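Long-range contacts in S-adenosylmethionine:tRNA ribosyltransferase-isomerase (Thermotoga maritima, PDB 1VKY), which probably transfers and isomerises the ribose moiety of S-adenosylmethionine onto the 7-aminomethyl group of preQ1-modified tRNA, giving epoxyqueuosine: residues E60-G65 against R255-G260; D66-N71 against K202-A207. All blocks are in the same frame, centred on the assembly; numbering follows the deposited sequence.

Contact 1. Residues E60-G65 against R255-G260; sequences EYLEPG and RIVAVG
NH2 of R255 donates a hydrogen bond to the backbone carbonyl O of Y61 over 2.9 Å. The bond is bent, 131° at the hydrogen, and the oxygen sits 31° out of the guanidinium plane although NH2 keeps to the plane of the carbonyl. A water closes a ring beside it: it accepts from R255 NH1 in the guanidinium plane and gives a proton to Y61 O at 2.7 Å, which leaves that carbonyl with two donors. E63 adds charge from above. Its OE1 lies over one face of the guanidinium, 3.6 Å from R255 NH2, where no N-H points at it, so this salt bridge is electrostatic alone. The bend at chi3 (-54°) swings NE of R255 out of the line of its aliphatic chain. The stronger mate of this arginine is D66, whose carboxylate also receives E63 N; an arginine suits the place because one flat group serves carbonyl, water and acids together. Beneath the polar layer, CD2 of L62 meets CG2 of V257 at 4.1 Å, a buried branched pair. Here the loop leading into strand 67-75 is tied to the start of the parallel strand 256-259, in the middle of a mixed sheet.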
loop_
_atom_site.group_PDB
_atom_site.type_symbol
_atom_site.label_atom_id
_atom_site.label_comp_id
_atom_site.label_asym_id
_atom_site.label_seq_id
_atom_site.Cartn_x
_atom_site.Cartn_y
_atom_site.Cartn_z
ATOM N N GLU B 60 -10.370 16.346 20.370
ATOM C CA GLU B 60 -10.054 17.031 21.650
ATOM C C GLU B 60 -9.087 18.230 21.490
ATOM O O GLU B 60 -8.802 18.935 22.462
ATOM C CB GLU B 60 -9.426 16.026 22.612
ATOM C CG GLU B 60 -10.362 14.874 22.911
ATOM C CD GLU B 60 -9.729 13.846 23.807
ATOM O OE1 GLU B 60 -8.671 14.144 24.377
ATOM O OE2 GLU B 60 -10.282 12.768 23.973
ATOM N N TYR B 61 -8.552 18.420 20.270
ATOM C CA TYR B 61 -7.627 19.492 19.962
ATOM C C TYR B 61 -8.255 20.536 19.058
ATOM O O TYR B 61 -7.636 21.528 18.764
ATOM C CB TYR B 61 -6.365 18.919 19.290
ATOM C CG TYR B 61 -5.620 18.013 20.225
ATOM C CD1 TYR B 61 -5.846 16.654 20.209
ATOM C CD2 TYR B 61 -4.766 18.539 21.204
ATOM C CE1 TYR B 61 -5.188 15.799 21.087
ATOM C CE2 TYR B 61 -4.108 17.707 22.102
ATOM C CZ TYR B 61 -4.326 16.322 22.038
ATOM O OH TYR B 61 -3.686 15.472 22.911
ATOM N N LEU B 62 -9.484 20.304 18.621
ATOM C CA LEU B 62 -10.114 21.154 17.639
ATOM C C LEU B 62 -11.268 21.840 18.290
ATOM O O LEU B 62 -11.979 21.270 19.095
ATOM C CB LEU B 62 -10.577 20.362 16.395
ATOM C CG LEU B 62 -9.433 19.659 15.618
ATOM C CD1 LEU B 62 -9.943 18.685 14.544
ATOM C CD2 LEU B 62 -8.476 20.663 15.033
ATOM N N GLU B 63 -11.450 23.086 17.923
ATOM C CA GLU B 63 -12.522 23.890 18.446
ATOM C C GLU B 63 -13.512 24.301 17.355
ATOM O O GLU B 63 -13.208 24.221 16.178
ATOM C CB GLU B 63 -11.950 25.094 19.156
ATOM C CG GLU B 63 -11.025 25.952 18.361
ATOM C CD GLU B 63 -10.275 26.926 19.242
ATOM O OE1 GLU B 63 -9.295 26.501 19.924
ATOM O OE2 GLU B 63 -10.696 28.094 19.243
ATOM N N PRO B 64 -14.715 24.694 17.751
ATOM C CA PRO B 64 -15.711 25.164 16.803
ATOM C C PRO B 64 -15.129 26.293 15.940
ATOM O O PRO B 64 -14.419 27.177 16.436
ATOM C CB PRO B 64 -16.844 25.677 17.713
ATOM C CG PRO B 64 -16.688 24.946 18.985
ATOM C CD PRO B 64 -15.227 24.715 19.140
ATOM N N GLY B 65 -15.347 26.216 14.638
ATOM C CA GLY B 65 -14.790 27.235 13.745
ATOM C C GLY B 65 -13.416 26.907 13.153
ATOM O O GLY B 65 -13.017 27.537 12.182
ATOM N N ARG B 255 -8.275 28.376 13.503
ATOM C CA ARG B 255 -7.112 27.786 12.840
ATOM C C ARG B 255 -7.423 27.138 11.497
ATOM O O ARG B 255 -8.437 26.454 11.352
ATOM C CB ARG B 255 -6.485 26.760 13.734
ATOM C CG ARG B 255 -5.708 27.410 14.874
ATOM C CD ARG B 255 -5.297 26.450 15.903
ATOM N NE ARG B 255 -6.460 25.709 16.383
ATOM C CZ ARG B 255 -6.437 24.912 17.431
ATOM N NH1 ARG B 255 -5.312 24.780 18.106
ATOM N NH2 ARG B 255 -7.535 24.255 17.800
ATOM N N ILE B 256 -6.518 27.356 10.548
ATOM C CA ILE B 256 -6.430 26.578 9.314
ATOM C C ILE B 256 -5.496 25.377 9.557
ATOM O O ILE B 256 -4.292 25.509 9.826
ATOM C CB ILE B 256 -5.933 27.449 8.164
ATOM C CG1 ILE B 256 -6.919 28.587 7.895
ATOM C CG2 ILE B 256 -5.708 26.621 6.879
ATOM C CD1 ILE B 256 -6.284 29.697 7.117
ATOM N N VAL B 257 -6.102 24.202 9.539
ATOM C CA VAL B 257 -5.446 22.976 9.802
ATOM C C VAL B 257 -5.287 22.253 8.477
ATOM O O VAL B 257 -6.256 21.743 7.915
ATOM C CB VAL B 257 -6.243 22.099 10.827
ATOM C CG1 VAL B 257 -5.429 20.856 11.220
ATOM C CG2 VAL B 257 -6.613 22.900 12.101
ATOM N N ALA B 258 -4.054 22.161 7.993
ATOM C CA ALA B 258 -3.805 21.442 6.750
ATOM C C ALA B 258 -3.740 19.965 7.033
ATOM O O ALA B 258 -3.116 19.538 7.993
ATOM C CB ALA B 258 -2.536 21.908 6.092
ATOM N N VAL B 259 -4.374 19.176 6.167
ATOM C CA VAL B 259 -4.273 17.719 6.270
ATOM C C VAL B 259 -3.400 17.229 5.132
ATOM O O VAL B 259 -3.840 17.235 3.967
ATOM C CB VAL B 259 -5.653 17.053 6.226
ATOM C CG1 VAL B 259 -5.475 15.520 6.304
ATOM C CG2 VAL B 259 -6.511 17.574 7.364
ATOM N N GLY B 260 -2.153 16.904 5.468
ATOM C CA GLY B 260 -1.160 16.423 4.491
ATOM C C GLY B 260 -0.249 17.493 3.935
ATOM O O GLY B 260 -0.635 18.636 3.833
HETATM O O HOH W 1 -5.674 22.811 20.191
#

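Contact 2. Residues D66-N71 against K202-A207; sequences DLLVLN and KGVQFA
L68 and A207 trade backbone bonds with their opposite strand in the two-sided pattern of parallel pairing. Q205 N donates to D66 O at 2.8 Å, Q205 O receives L68 N, L68 O takes A207 N, and A207 O takes L70 N at 2.9 Å. Three CA-H groups, of L67, F206 and V69, make further contacts with the carbonyls of Q205, L68 and A207. On one face, L68 and F206 run alongside each other in the same direction. CD1 of L68 comes within 3.6 Å of both CZ and CE2 of the ring, while CD1 of L70 reaches its edge, in plane, 3.9 Å from CD2. V204 CG1 also touches L68 CD1, at 4.0 Å. Helix 193-202 covers this face through I196 and L199, so a broad apolar ring suits the site; an alanine in place of F206 would probably open a gap between L68, L70 and that helix. On the other face, chi2 of L67 (75°) carries CD1 across to 3.7 Å from Q205 CB, and the small methyl of A207 lets it come to 4.0 Å beneath helix 240-252. G203, with phi 98°, ends helix 193-202 in a Schellman motif and turns the chain into strand 205-213; a side chain there would press on the carbonyl O of K202. Adjacent parallel strands with helices on opposite faces form a three-layer alpha/beta/alpha arrangement.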
loop_
_atom_site.group_PDB
_atom_site.type_symbol
_atom_site.label_atom_id
_atom_site.label_comp_id
_atom_site.label_asym_id
_atom_site.label_seq_id
_atom_site.Cartn_x
_atom_site.Cartn_y
_atom_site.Cartn_z
ATOM N N ASP B 66 -12.671 25.948 13.707
ATOM C CA ASP B 66 -11.432 25.534 13.041
ATOM C C ASP B 66 -11.752 24.975 11.635
ATOM O O ASP B 66 -12.852 24.455 11.406
ATOM C CB ASP B 66 -10.693 24.483 13.851
ATOM C CG ASP B 66 -9.960 25.055 15.045
ATOM O OD1 ASP B 66 -9.694 26.297 15.085
ATOM O OD2 ASP B 66 -9.618 24.303 15.988
ATOM N N LEU B 67 -10.779 25.047 10.718
ATOM C CA LEU B 67 -10.979 24.586 9.328
ATOM C C LEU B 67 -9.980 23.499 8.988
ATOM O O LEU B 67 -8.783 23.730 9.050
ATOM C CB LEU B 67 -10.833 25.749 8.327
ATOM C CG LEU B 67 -11.094 25.409 6.837
ATOM C CD1 LEU B 67 -12.541 25.235 6.522
ATOM C CD2 LEU B 67 -10.546 26.503 5.947
ATOM N N LEU B 68 -10.492 22.317 8.636
ATOM C CA LEU B 68 -9.680 21.211 8.172
ATOM C C LEU B 68 -9.646 21.279 6.660
ATOM O O LEU B 68 -10.688 21.258 6.017
ATOM C CB LEU B 68 -10.260 19.851 8.610
ATOM C CG LEU B 68 -9.945 19.458 10.066
ATOM C CD1 LEU B 68 -10.785 18.250 10.542
ATOM C CD2 LEU B 68 -8.543 19.122 10.215
ATOM N N VAL B 69 -8.454 21.411 6.094
ATOM C CA VAL B 69 -8.305 21.476 4.636
ATOM C C VAL B 69 -7.692 20.216 4.119
ATOM O O VAL B 69 -6.553 19.853 4.473
ATOM C CB VAL B 69 -7.437 22.689 4.175
ATOM C CG1 VAL B 69 -7.497 22.843 2.628
ATOM C CG2 VAL B 69 -7.919 23.955 4.820
ATOM N N LEU B 70 -8.438 19.549 3.255
ATOM C CA LEU B 70 -8.000 18.266 2.713
ATOM C C LEU B 70 -7.681 18.379 1.260
ATOM O O LEU B 70 -8.315 19.126 0.537
ATOM C CB LEU B 70 -9.136 17.229 2.827
ATOM C CG LEU B 70 -9.616 16.947 4.261
ATOM C CD1 LEU B 70 -11.072 16.536 4.235
ATOM C CD2 LEU B 70 -8.804 15.888 4.843
ATOM N N ASN B 71 -6.725 17.586 0.822
ATOM C CA ASN B 71 -6.404 17.527 -0.567
ATOM C C ASN B 71 -7.071 16.329 -1.219
ATOM O O ASN B 71 -7.076 15.241 -0.650
ATOM C CB ASN B 71 -4.888 17.358 -0.750
ATOM C CG ASN B 71 -4.466 17.383 -2.232
ATOM O OD1 ASN B 71 -4.552 18.403 -2.880
ATOM N ND2 ASN B 71 -4.031 16.236 -2.758
ATOM N N LYS B 202 -19.276 19.191 16.255
ATOM C CA LYS B 202 -18.576 20.084 17.167
ATOM C C LYS B 202 -18.445 21.486 16.577
ATOM O O LYS B 202 -18.086 22.429 17.291
ATOM C CB LYS B 202 -17.184 19.499 17.501
ATOM C CG LYS B 202 -16.447 20.226 18.670
ATOM C CD LYS B 202 -15.098 19.554 19.063
ATOM C CE LYS B 202 -14.543 20.182 20.364
ATOM N NZ LYS B 202 -13.325 19.531 20.892
ATOM N N GLY B 203 -18.741 21.659 15.281
ATOM C CA GLY B 203 -18.616 22.988 14.649
ATOM C C GLY B 203 -17.288 23.162 13.888
ATOM O O GLY B 203 -16.939 24.264 13.469
ATOM N N VAL B 204 -16.550 22.078 13.703
ATOM C CA VAL B 204 -15.351 22.122 12.836
ATOM C C VAL B 204 -15.758 22.179 11.322
ATOM O O VAL B 204 -16.572 21.406 10.880
ATOM C CB VAL B 204 -14.455 20.920 13.104
ATOM C CG1 VAL B 204 -13.180 20.970 12.225
ATOM C CG2 VAL B 204 -14.077 20.878 14.587
ATOM N N GLN B 205 -15.189 23.101 10.554
ATOM C CA GLN B 205 -15.484 23.205 9.122
ATOM C C GLN B 205 -14.473 22.438 8.258
ATOM O O GLN B 205 -13.350 22.157 8.697
ATOM C CB GLN B 205 -15.498 24.670 8.730
ATOM C CG GLN B 205 -16.631 25.429 9.446
ATOM C CD GLN B 205 -17.001 26.716 8.759
ATOM O OE1 GLN B 205 -16.809 26.887 7.534
ATOM N NE2 GLN B 205 -17.551 27.640 9.541
ATOM N N PHE B 206 -14.882 22.113 7.032
ATOM C CA PHE B 206 -14.046 21.402 6.064
ATOM C C PHE B 206 -13.931 22.168 4.748
ATOM O O PHE B 206 -14.858 22.860 4.342
ATOM C CB PHE B 206 -14.635 20.015 5.778
ATOM C CG PHE B 206 -14.446 19.052 6.918
ATOM C CD1 PHE B 206 -15.241 19.155 8.063
ATOM C CD2 PHE B 206 -13.419 18.127 6.895
ATOM C CE1 PHE B 206 -15.024 18.304 9.158
ATOM C CE2 PHE B 206 -13.206 17.273 7.999
ATOM C CZ PHE B 206 -14.015 17.368 9.114
ATOM N N ALA B 207 -12.774 22.073 4.097
ATOM C CA ALA B 207 -12.624 22.581 2.747
ATOM C C ALA B 207 -11.667 21.686 2.029
ATOM O O ALA B 207 -10.956 20.875 2.649
ATOM C CB ALA B 207 -12.116 24.001 2.749
#

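The two contacts share strand 67-75, which contact 2 pairs with strand 205-213 and which has strand 256-259 of contact 1 on its other side; their centres are about 6 Å apart. The 66-71 and 202-207 pairing is nested within the longer loop closed by contact 1. Two charged groups join them directly: R255 NH2 forms a salt bridge with D66 OD2 at 2.8 Å, and K202 NZ bonds L62 O at 2.8 Å. V257 N probably donates to L67 O, continuing the sheet. L62 completes the junction by touching V204 and L68. No ligand marks the active site here, so the contacts are best read as neighbouring parts of one sheet and the loop that enters it.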